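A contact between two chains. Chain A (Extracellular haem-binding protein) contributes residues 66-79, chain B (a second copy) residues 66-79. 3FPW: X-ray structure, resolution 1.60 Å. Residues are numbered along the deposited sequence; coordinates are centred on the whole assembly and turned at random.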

# COMPACT_ATOMS: atom_id res chain seq x y z
N THR A 66 -9.55 20.88 20.42
CA THR A 66 -10.88 20.39 20.15
C THR A 66 -11.12 20.42 18.65
O THR A 66 -10.47 21.17 17.91
CB THR A 66 -11.93 21.29 20.83
OG1 THR A 66 -11.86 22.62 20.29
CG2 THR A 66 -11.71 21.33 22.37
N LEU A 67 -12.05 19.58 18.18
CA LEU A 67 -12.46 19.70 16.78
C LEU A 67 -12.87 21.13 16.43
O LEU A 67 -12.50 21.64 15.37
CB LEU A 67 -13.60 18.74 16.44
CG LEU A 67 -14.06 18.86 14.98
CD1 LEU A 67 -12.91 18.61 13.96
CD2 LEU A 67 -15.20 17.91 14.71
N GLU A 68 -13.62 21.78 17.32
CA GLU A 68 -14.02 23.17 17.09
C GLU A 68 -12.80 24.08 16.81
O GLU A 68 -12.82 24.88 15.85
CB GLU A 68 -14.84 23.70 18.29
CG GLU A 68 -15.25 25.16 18.16
CD GLU A 68 -15.96 25.71 19.40
OE1 GLU A 68 -16.59 26.78 19.27
OE2 GLU A 68 -15.89 25.09 20.49
N ALA A 69 -11.76 23.96 17.63
CA ALA A 69 -10.56 24.81 17.47
C ALA A 69 -9.81 24.43 16.20
O ALA A 69 -9.37 25.31 15.44
CB ALA A 69 -9.64 24.65 18.66
N ALA A 70 -9.65 23.14 15.96
CA ALA A 70 -8.94 22.72 14.73
C ALA A 70 -9.66 23.19 13.47
O ALA A 70 -9.03 23.59 12.47
CB ALA A 70 -8.79 21.22 14.72
N THR A 71 -10.98 23.12 13.50
CA THR A 71 -11.79 23.59 12.37
C THR A 71 -11.66 25.10 12.17
O THR A 71 -11.50 25.57 11.04
CB THR A 71 -13.27 23.24 12.59
OG1 THR A 71 -13.39 21.82 12.70
CG2 THR A 71 -14.12 23.75 11.40
N LYS A 72 -11.71 25.85 13.27
CA LYS A 72 -11.57 27.31 13.19
C LYS A 72 -10.24 27.67 12.55
O LYS A 72 -10.19 28.56 11.68
CB LYS A 72 -11.69 27.90 14.61
CG LYS A 72 -11.41 29.39 14.76
CD LYS A 72 -11.80 29.90 16.15
CE LYS A 72 -10.81 29.48 17.24
NZ LYS A 72 -10.94 30.30 18.50
N ALA A 73 -9.17 26.99 12.96
CA ALA A 73 -7.84 27.28 12.44
C ALA A 73 -7.74 26.91 10.95
O ALA A 73 -7.21 27.67 10.12
CB ALA A 73 -6.77 26.51 13.25
N ALA A 74 -8.25 25.75 10.59
CA ALA A 74 -8.20 25.32 9.20
C ALA A 74 -8.94 26.31 8.33
O ALA A 74 -8.44 26.72 7.28
CB ALA A 74 -8.80 23.93 9.06
N ARG A 75 -10.13 26.70 8.77
CA ARG A 75 -10.95 27.63 8.01
C ARG A 75 -10.24 28.97 7.85
O ARG A 75 -10.32 29.61 6.79
CB ARG A 75 -12.33 27.77 8.66
CG ARG A 75 -13.17 26.53 8.46
CD ARG A 75 -14.54 26.68 9.08
NE ARG A 75 -15.38 27.59 8.29
CZ ARG A 75 -16.24 28.45 8.81
NH1 ARG A 75 -16.34 28.55 10.13
NH2 ARG A 75 -16.97 29.22 8.03
N ALA A 76 -9.54 29.41 8.89
CA ALA A 76 -8.82 30.70 8.83
C ALA A 76 -7.69 30.65 7.81
O ALA A 76 -7.41 31.63 7.14
CB ALA A 76 -8.30 31.07 10.20
N ALA A 77 -7.04 29.51 7.70
CA ALA A 77 -5.96 29.37 6.72
C ALA A 77 -6.55 29.42 5.32
O ALA A 77 -6.03 30.11 4.45
CB ALA A 77 -5.20 28.07 6.96
N VAL A 78 -7.66 28.72 5.09
CA VAL A 78 -8.30 28.78 3.78
C VAL A 78 -8.71 30.22 3.47
O VAL A 78 -8.47 30.73 2.37
CB VAL A 78 -9.53 27.85 3.67
CG1 VAL A 78 -10.30 28.13 2.37
CG2 VAL A 78 -9.09 26.41 3.73
N GLU A 79 -9.33 30.87 4.44
CA GLU A 79 -9.81 32.24 4.21
C GLU A 79 -8.68 33.19 3.87
O GLU A 79 -8.83 34.04 3.01
CB GLU A 79 -10.60 32.74 5.41
CG GLU A 79 -11.97 32.05 5.53
CD GLU A 79 -12.60 32.23 6.91
OE1 GLU A 79 -12.17 33.16 7.64
OE2 GLU A 79 -13.51 31.45 7.25
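Chain B (66-79) TLEAATKAARAAVE

Chain B 66-79 repeats the conformation of chain A: a loop residue, Thr B66, then a helix from Leu B67 to Glu B79 that continues later in the chain. An exact two-fold axis relates the copies. The helices run antiparallel, with 173° between their N-to-C directions, and their axes come no closer than 12.8 Å. Side chains therefore bridge the gap.

Thr A66 makes no contact with the chain B stretch. Thr A66 OG1 caps its own helix, accepting from Ala A69 N at 3.0 Å; Thr B66 does the same in chain B. The CA-to-CB bond of Leu A67 points toward the chain B stretch, and Leu A67 CD2 lies 4.0 Å from Val B78 CG1, an apolar contact. One turn on, Thr A71 faces Arg B75, with CG2 of the threonine 4.1 Å from NE of the arginine. Thr A71 OG1 instead donates to Leu A67 O at 2.8 Å. Lys A72 points away. Arg A75 meets Thr B71, NE to CG2 at 4.1 Å, and also its own mate: Arg A75 NH1 lies 3.5 Å from Arg B75 NH1, over one face of that guanidinium. Both are donors of like charge, so no hydrogen bond forms. Val A78 CG1 closes the row 4.0 Å from Leu B67 CD2. No hydrogen bonds cross; the stretches bury 276 Å² in total.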

# COMPACT_ATOMS: atom_id res chain seq x y z
N THR B 66 -19.16 23.77 -3.48
CA THR B 66 -18.05 24.60 -3.09
C THR B 66 -17.49 24.08 -1.77
O THR B 66 -18.19 23.39 -1.01
CB THR B 66 -18.52 26.05 -2.87
OG1 THR B 66 -19.47 26.10 -1.81
CG2 THR B 66 -19.13 26.63 -4.17
N LEU B 67 -16.22 24.37 -1.51
CA LEU B 67 -15.68 24.07 -0.18
C LEU B 67 -16.56 24.64 0.93
O LEU B 67 -16.82 23.96 1.93
CB LEU B 67 -14.25 24.56 -0.02
CG LEU B 67 -13.67 24.26 1.38
CD1 LEU B 67 -13.69 22.75 1.73
CD2 LEU B 67 -12.27 24.81 1.49
N GLU B 68 -17.03 25.87 0.75
CA GLU B 68 -17.91 26.49 1.75
C GLU B 68 -19.14 25.60 2.04
O GLU B 68 -19.50 25.37 3.21
CB GLU B 68 -18.34 27.90 1.28
CG GLU B 68 -19.32 28.59 2.23
CD GLU B 68 -19.82 29.94 1.71
OE1 GLU B 68 -20.37 30.70 2.53
OE2 GLU B 68 -19.68 30.23 0.49
N ALA B 69 -19.79 25.11 0.98
CA ALA B 69 -21.00 24.28 1.16
C ALA B 69 -20.65 22.93 1.77
O ALA B 69 -21.34 22.45 2.68
CB ALA B 69 -21.68 24.06 -0.19
N ALA B 70 -19.58 22.32 1.29
CA ALA B 70 -19.19 21.02 1.86
C ALA B 70 -18.84 21.13 3.35
O ALA B 70 -19.15 20.24 4.15
CB ALA B 70 -18.01 20.46 1.09
N THR B 71 -18.17 22.21 3.70
CA THR B 71 -17.83 22.47 5.10
C THR B 71 -19.07 22.69 5.96
O THR B 71 -19.18 22.14 7.05
CB THR B 71 -16.91 23.69 5.22
OG1 THR B 71 -15.72 23.44 4.47
CG2 THR B 71 -16.56 23.96 6.69
N LYS B 72 -20.01 23.48 5.44
CA LYS B 72 -21.26 23.75 6.18
C LYS B 72 -21.98 22.43 6.46
O LYS B 72 -22.47 22.22 7.58
CB LYS B 72 -22.13 24.70 5.34
CG LYS B 72 -23.54 24.96 5.86
CD LYS B 72 -24.22 26.11 5.10
CE LYS B 72 -24.67 25.70 3.70
NZ LYS B 72 -25.68 26.66 3.10
N ALA B 73 -22.05 21.56 5.46
CA ALA B 73 -22.75 20.28 5.60
C ALA B 73 -22.02 19.38 6.61
O ALA B 73 -22.64 18.75 7.48
CB ALA B 73 -22.87 19.58 4.23
N ALA B 74 -20.71 19.29 6.49
CA ALA B 74 -19.94 18.45 7.40
C ALA B 74 -20.15 18.92 8.83
O ALA B 74 -20.39 18.12 9.73
CB ALA B 74 -18.47 18.48 7.03
N ARG B 75 -20.04 20.22 9.03
CA ARG B 75 -20.19 20.79 10.36
C ARG B 75 -21.58 20.52 10.92
O ARG B 75 -21.74 20.25 12.12
CB ARG B 75 -19.86 22.30 10.33
CG ARG B 75 -18.38 22.54 10.15
CD ARG B 75 -18.05 24.01 10.15
NE ARG B 75 -18.17 24.58 11.50
CZ ARG B 75 -18.64 25.79 11.76
NH1 ARG B 75 -19.09 26.55 10.77
NH2 ARG B 75 -18.69 26.23 13.01
N ALA B 76 -22.60 20.56 10.07
CA ALA B 76 -23.98 20.31 10.52
C ALA B 76 -24.15 18.87 10.98
O ALA B 76 -24.88 18.58 11.91
CB ALA B 76 -24.96 20.65 9.42
N ALA B 77 -23.48 17.95 10.31
CA ALA B 77 -23.56 16.55 10.70
C ALA B 77 -22.89 16.37 12.05
O ALA B 77 -23.43 15.71 12.93
CB ALA B 77 -22.92 15.66 9.63
N VAL B 78 -21.72 16.96 12.24
CA VAL B 78 -21.06 16.87 13.54
C VAL B 78 -21.96 17.47 14.62
O VAL B 78 -22.14 16.88 15.69
CB VAL B 78 -19.68 17.57 13.56
CG1 VAL B 78 -19.14 17.66 15.00
CG2 VAL B 78 -18.71 16.83 12.67
N GLU B 79 -22.51 18.64 14.35
CA GLU B 79 -23.34 19.31 15.35
C GLU B 79 -24.55 18.48 15.73
O GLU B 79 -24.91 18.43 16.90
CB GLU B 79 -23.76 20.70 14.86
CG GLU B 79 -22.58 21.69 14.85
CD GLU B 79 -22.87 22.93 14.02
OE1 GLU B 79 -24.07 23.19 13.74
OE2 GLU B 79 -21.91 23.63 13.64